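Local coordinates for protein unsaturated glucuronyl hydrolase (Streptococcus agalactiae, PDB 2ZZR) that hydrolyses unsaturated disaccharides derived from chondroitin, hyaluronan and heparin, releasing the unsaturated uronic acid, at residues 243-256 / 267-279. Sequence-based numbering, arbitrary orientation. Where two conformers were deposited one is given.
Sequences SWARGQAWGIYGIP and QIILFKGMTNYFL
Ile252 and Ile255, one turn apart on helix 245-262, drive into the neighbouring helix 265-280 as knobs into holes, and Met274 returns the interlock between Gln248, Gly251, Ile252 and Ile255. Ile252 lies among Phe271, Met274, Thr275 and Phe278; its extended CG1 branch (chi2 162°) carries CD1 to 3.4 Å from Phe278 CB, crossing that side chain at about a right angle. The other branch, CG2, turns to Thr275 OG1 and the Phe271 ring. The second knob divides its work likewise: Ile255 CD1 wedges between Met274 SD (3.6 Å) and Leu270 CD2 (3.7 Å), while CG2 presses on the Gln267 backbone. The bare backbone at Gly251 admits the terminal methyl, Met274 CE, where a side chain would collide with it, while Met274 SD lies 3.9 Å from Gly251 CA.

Thr275 OG1 donates to Phe271 O at 2.8 Å, from above the carbonyl plane, and lies over the centre of one face of the Phe271 ring. The ring turns its edge to Ile252 O, a buried carbonyl that finds no partner.

Packing thins toward Ser243, where the interface becomes polar though it stays buried: Ser243 OG meets Tyr277 OH in a single 3.1 Å hydrogen bond at the edge of the tyrosine ring. Between this end and the knobs, Gln248 CG reaches the edge of the Phe278 ring.

The axes of segments 245-256 and 267-279 come within 9.0 Å at 149°, forming a nearly antiparallel helical hairpin consistent with the alpha-barrel fold of glycosyl hydrolase family 88. Arg246 and Trp250, probable substrate-binding residues, point away from helix 265-280, so this helix backs the one that supplies part of the active site.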
loop_
_atom_site.group_PDB
_atom_site.type_symbol
_atom_site.label_atom_id
_atom_site.label_comp_id
_atom_site.label_asym_id
_atom_site.label_seq_id
_atom_site.Cartn_x
_atom_site.Cartn_y
_atom_site.Cartn_z
ATOM N N SER A 243 8.424 5.442 15.458
ATOM C CA SER A 243 8.235 5.559 14.014
ATOM C C SER A 243 7.553 4.320 13.428
ATOM O O SER A 243 8.216 3.358 13.042
ATOM C CB SER A 243 9.582 5.802 13.330
ATOM O OG SER A 243 9.400 6.246 12.001
ATOM N N TRP A 244 6.225 4.356 13.371
ATOM C CA TRP A 244 5.419 3.246 12.856
ATOM C C TRP A 244 5.839 2.897 11.427
ATOM O O TRP A 244 5.826 3.756 10.552
ATOM C CB TRP A 244 3.943 3.631 12.924
ATOM C CG TRP A 244 2.977 2.642 12.340
ATOM C CD1 TRP A 244 2.893 1.301 12.615
ATOM C CD2 TRP A 244 1.925 2.930 11.417
ATOM N NE1 TRP A 244 1.859 0.740 11.905
ATOM C CE2 TRP A 244 1.250 1.716 11.159
ATOM C CE3 TRP A 244 1.486 4.099 10.779
ATOM C CZ2 TRP A 244 0.161 1.635 10.281
ATOM C CZ3 TRP A 244 0.404 4.017 9.906
ATOM C CH2 TRP A 244 -0.245 2.792 9.665
ATOM N N ALA A 245 6.226 1.641 11.206
ATOM C CA ALA A 245 6.876 1.252 9.948
ATOM C C ALA A 245 5.969 1.359 8.727
ATOM O O ALA A 245 6.385 1.879 7.684
ATOM C CB ALA A 245 7.471 -0.157 10.055
ATOM N N ARG A 246 4.735 0.871 8.838
ATOM C CA ARG A 246 3.855 0.873 7.669
ATOM C C ARG A 246 3.465 2.280 7.202
ATOM O O ARG A 246 3.326 2.521 6.001
ATOM C CB ARG A 246 2.629 -0.023 7.867
ATOM C CG ARG A 246 1.841 -0.210 6.567
ATOM C CD ARG A 246 0.915 -1.409 6.613
ATOM N NE ARG A 246 -0.133 -1.266 7.631
ATOM C CZ ARG A 246 -0.169 -1.939 8.779
ATOM N NH1 ARG A 246 0.787 -2.807 9.079
ATOM N NH2 ARG A 246 -1.172 -1.750 9.632
ATOM N N GLY A 247 3.323 3.214 8.140
ATOM C CA GLY A 247 3.046 4.606 7.791
ATOM C C GLY A 247 4.130 5.184 6.901
ATOM O O GLY A 247 3.837 5.868 5.919
ATOM N N GLN A 248 5.381 4.892 7.250
ATOM C CA GLN A 248 6.536 5.281 6.445
ATOM C C GLN A 248 6.419 4.679 5.040
ATOM O O GLN A 248 6.631 5.371 4.043
ATOM C CB GLN A 248 7.836 4.839 7.128
ATOM C CG GLN A 248 9.106 5.520 6.611
ATOM C CD GLN A 248 9.161 7.030 6.897
ATOM O OE1 GLN A 248 9.884 7.769 6.223
ATOM N NE2 GLN A 248 8.418 7.482 7.899
ATOM N N ALA A 249 6.061 3.398 4.978
ATOM C CA ALA A 249 5.900 2.693 3.702
ATOM C C ALA A 249 4.763 3.236 2.836
ATOM O O ALA A 249 4.890 3.270 1.614
ATOM C CB ALA A 249 5.730 1.198 3.929
ATOM N N TRP A 250 3.660 3.665 3.451
ATOM C CA TRP A 250 2.581 4.287 2.680
ATOM C C TRP A 250 3.093 5.529 1.950
ATOM O O TRP A 250 2.685 5.798 0.827
ATOM C CB TRP A 250 1.398 4.686 3.566
ATOM C CG TRP A 250 0.582 3.557 4.163
ATOM C CD1 TRP A 250 0.111 3.495 5.446
ATOM C CD2 TRP A 250 0.118 2.356 3.508
ATOM N NE1 TRP A 250 -0.605 2.337 5.637
ATOM C CE2 TRP A 250 -0.618 1.619 4.467
ATOM C CE3 TRP A 250 0.264 1.828 2.215
ATOM C CZ2 TRP A 250 -1.216 0.378 4.175
ATOM C CZ3 TRP A 250 -0.337 0.590 1.920
ATOM C CH2 TRP A 250 -1.064 -0.120 2.902
ATOM N N GLY A 251 3.984 6.282 2.598
ATOM C CA GLY A 251 4.629 7.427 1.961
ATOM C C GLY A 251 5.541 6.989 0.824
ATOM O O GLY A 251 5.471 7.535 -0.284
ATOM N N ILE A 252 6.372 5.983 1.092
ATOM C CA ILE A 252 7.338 5.469 0.111
ATOM C C ILE A 252 6.670 5.002 -1.178
ATOM O O ILE A 252 7.221 5.204 -2.259
ATOM C CB ILE A 252 8.242 4.360 0.714
ATOM C CG1 ILE A 252 9.137 4.967 1.799
ATOM C CG2 ILE A 252 9.117 3.694 -0.361
ATOM C CD1 ILE A 252 9.742 3.934 2.740
ATOM N N TYR A 253 5.480 4.412 -1.068
ATOM C CA TYR A 253 4.759 3.968 -2.267
ATOM C C TYR A 253 3.786 5.031 -2.773
ATOM O O TYR A 253 3.689 5.267 -3.974
ATOM C CB TYR A 253 4.060 2.630 -2.002
ATOM C CG TYR A 253 3.597 1.860 -3.238
ATOM C CD1 TYR A 253 2.731 0.775 -3.105
ATOM C CD2 TYR A 253 4.016 2.213 -4.527
ATOM C CE1 TYR A 253 2.297 0.045 -4.222
ATOM C CE2 TYR A 253 3.579 1.495 -5.662
ATOM C CZ TYR A 253 2.722 0.414 -5.493
ATOM O OH TYR A 253 2.285 -0.305 -6.588
ATOM N N GLY A 254 3.078 5.696 -1.863
ATOM C CA GLY A 254 2.106 6.711 -2.270
ATOM C C GLY A 254 2.712 7.868 -3.054
ATOM O O GLY A 254 2.074 8.408 -3.961
ATOM N N ILE A 255 3.938 8.253 -2.703
ATOM C CA ILE A 255 4.596 9.374 -3.380
ATOM C C ILE A 255 4.882 9.073 -4.869
ATOM O O ILE A 255 4.412 9.814 -5.728
ATOM C CB ILE A 255 5.868 9.876 -2.633
ATOM C CG1 ILE A 255 5.483 10.515 -1.293
ATOM C CG2 ILE A 255 6.635 10.878 -3.514
ATOM C CD1 ILE A 255 6.671 10.760 -0.354
ATOM N N PRO A 256 5.646 7.998 -5.178
ATOM C CA PRO A 256 5.876 7.715 -6.610
ATOM C C PRO A 256 4.595 7.441 -7.408
ATOM O O PRO A 256 4.514 7.825 -8.582
ATOM C CB PRO A 256 6.815 6.497 -6.598
ATOM C CG PRO A 256 6.673 5.901 -5.233
ATOM C CD PRO A 256 6.382 7.058 -4.315
ATOM N N GLN A 267 8.370 15.758 -5.481
ATOM C CA GLN A 267 7.936 14.438 -5.030
ATOM C C GLN A 267 9.078 13.428 -5.021
ATOM O O GLN A 267 9.138 12.549 -4.157
ATOM C CB GLN A 267 6.785 13.933 -5.898
ATOM C CG GLN A 267 5.533 14.782 -5.796
ATOM C CD GLN A 267 4.488 14.394 -6.818
ATOM O OE1 GLN A 267 4.734 14.460 -8.018
ATOM N NE2 GLN A 267 3.297 14.012 -6.345
ATOM N N ILE A 268 9.988 13.543 -5.985
ATOM C CA ILE A 268 11.173 12.694 -6.003
ATOM C C ILE A 268 12.041 12.989 -4.769
ATOM O O ILE A 268 12.526 12.072 -4.112
ATOM C CB ILE A 268 11.961 12.846 -7.330
ATOM C CG1 ILE A 268 11.238 12.079 -8.452
ATOM C CG2 ILE A 268 13.411 12.349 -7.181
ATOM C CD1 ILE A 268 11.800 12.312 -9.850
ATOM N N ILE A 269 12.212 14.269 -4.446
ATOM C CA ILE A 269 12.989 14.639 -3.257
ATOM C C ILE A 269 12.306 14.135 -1.975
ATOM O O ILE A 269 12.971 13.592 -1.082
ATOM C CB ILE A 269 13.280 16.166 -3.209
ATOM C CG1 ILE A 269 14.161 16.592 -4.399
ATOM C CG2 ILE A 269 13.941 16.562 -1.885
ATOM C CD1 ILE A 269 15.413 15.758 -4.625
ATOM N N LEU A 270 10.986 14.277 -1.911
ATOM C CA LEU A 270 10.218 13.775 -0.772
ATOM C C LEU A 270 10.364 12.257 -0.642
ATOM O O LEU A 270 10.528 11.733 0.466
ATOM C CB LEU A 270 8.751 14.179 -0.893
ATOM C CG LEU A 270 7.952 14.154 0.415
ATOM C CD1 LEU A 270 8.490 15.194 1.415
ATOM C CD2 LEU A 270 6.492 14.386 0.135
ATOM N N PHE A 271 10.320 11.560 -1.781
ATOM C CA PHE A 271 10.602 10.123 -1.816
ATOM C C PHE A 271 11.974 9.790 -1.256
ATOM O O PHE A 271 12.112 8.861 -0.463
ATOM C CB PHE A 271 10.501 9.566 -3.245
ATOM C CG PHE A 271 11.071 8.168 -3.394
ATOM C CD1 PHE A 271 10.256 7.050 -3.234
ATOM C CD2 PHE A 271 12.425 7.975 -3.702
ATOM C CE1 PHE A 271 10.778 5.749 -3.379
ATOM C CE2 PHE A 271 12.960 6.684 -3.842
ATOM C CZ PHE A 271 12.130 5.570 -3.679
ATOM N N LYS A 272 12.994 10.527 -1.689
ATOM C CA LYS A 272 14.356 10.253 -1.252
ATOM C C LYS A 272 14.444 10.393 0.273
ATOM O O LYS A 272 15.034 9.548 0.945
ATOM C CB LYS A 272 15.347 11.176 -1.978
ATOM C CG LYS A 272 15.630 10.735 -3.437
ATOM C CD LYS A 272 16.084 11.896 -4.355
ATOM C CE LYS A 272 17.442 12.489 -3.972
ATOM N NZ LYS A 272 18.605 11.580 -4.168
ATOM N N GLY A 273 13.814 11.431 0.809
ATOM C CA GLY A 273 13.800 11.656 2.259
ATOM C C GLY A 273 13.171 10.497 3.016
ATOM O O GLY A 273 13.791 9.923 3.923
ATOM N N MET A 274 11.947 10.139 2.632
ATOM C CA MET A 274 11.201 9.087 3.338
ATOM C C MET A 274 11.834 7.711 3.182
ATOM O O MET A 274 11.856 6.919 4.126
ATOM C CB MET A 274 9.735 9.047 2.888
ATOM C CG MET A 274 8.957 10.333 3.153
ATOM S SD MET A 274 7.174 10.098 3.161
ATOM C CE MET A 274 6.928 9.230 4.717
ATOM N N THR A 275 12.365 7.428 1.992
ATOM C CA THR A 275 12.954 6.123 1.718
ATOM C C THR A 275 14.283 5.957 2.449
ATOM O O THR A 275 14.547 4.896 3.024
ATOM C CB THR A 275 13.100 5.894 0.197
ATOM O OG1 THR A 275 11.812 6.062 -0.411
ATOM C CG2 THR A 275 13.611 4.497 -0.105
ATOM N N ASN A 276 15.104 7.004 2.456
ATOM C CA ASN A 276 16.396 6.923 3.141
ATOM C C ASN A 276 16.183 6.747 4.638
ATOM O O ASN A 276 16.901 5.995 5.278
ATOM C CB ASN A 276 17.264 8.145 2.853
ATOM C CG ASN A 276 17.683 8.231 1.393
ATOM O OD1 ASN A 276 17.287 7.394 0.577
ATOM N ND2 ASN A 276 18.483 9.244 1.057
ATOM N N TYR A 277 15.172 7.426 5.168
ATOM C CA TYR A 277 14.791 7.297 6.575
ATOM C C TYR A 277 14.459 5.838 6.903
ATOM O O TYR A 277 14.933 5.285 7.901
ATOM C CB TYR A 277 13.601 8.206 6.857
ATOM C CG TYR A 277 13.137 8.206 8.293
ATOM C CD1 TYR A 277 13.577 9.187 9.185
ATOM C CD2 TYR A 277 12.243 7.239 8.754
ATOM C CE1 TYR A 277 13.141 9.193 10.515
ATOM C CE2 TYR A 277 11.802 7.237 10.077
ATOM C CZ TYR A 277 12.259 8.210 10.948
ATOM O OH TYR A 277 11.822 8.209 12.257
ATOM N N PHE A 278 13.656 5.223 6.037
ATOM C CA PHE A 278 13.228 3.838 6.183
ATOM C C PHE A 278 14.434 2.909 6.087
ATOM O O PHE A 278 14.662 2.092 6.981
ATOM C CB PHE A 278 12.178 3.525 5.103
ATOM C CG PHE A 278 11.467 2.203 5.272
ATOM C CD1 PHE A 278 10.319 2.105 6.057
ATOM C CD2 PHE A 278 11.909 1.072 4.589
ATOM C CE1 PHE A 278 9.641 0.884 6.193
ATOM C CE2 PHE A 278 11.235 -0.153 4.719
ATOM C CZ PHE A 278 10.099 -0.241 5.520
ATOM N N LEU A 279 15.232 3.068 5.027
ATOM C CA LEU A 279 16.388 2.205 4.803
ATOM C C LEU A 279 17.349 2.232 5.986
ATOM O O LEU A 279 17.856 1.188 6.393
ATOM C CB LEU A 279 17.126 2.593 3.519
ATOM C CG LEU A 279 16.359 2.391 2.204
ATOM C CD1 LEU A 279 17.206 2.890 1.032
ATOM C CD2 LEU A 279 15.932 0.934 2.004
#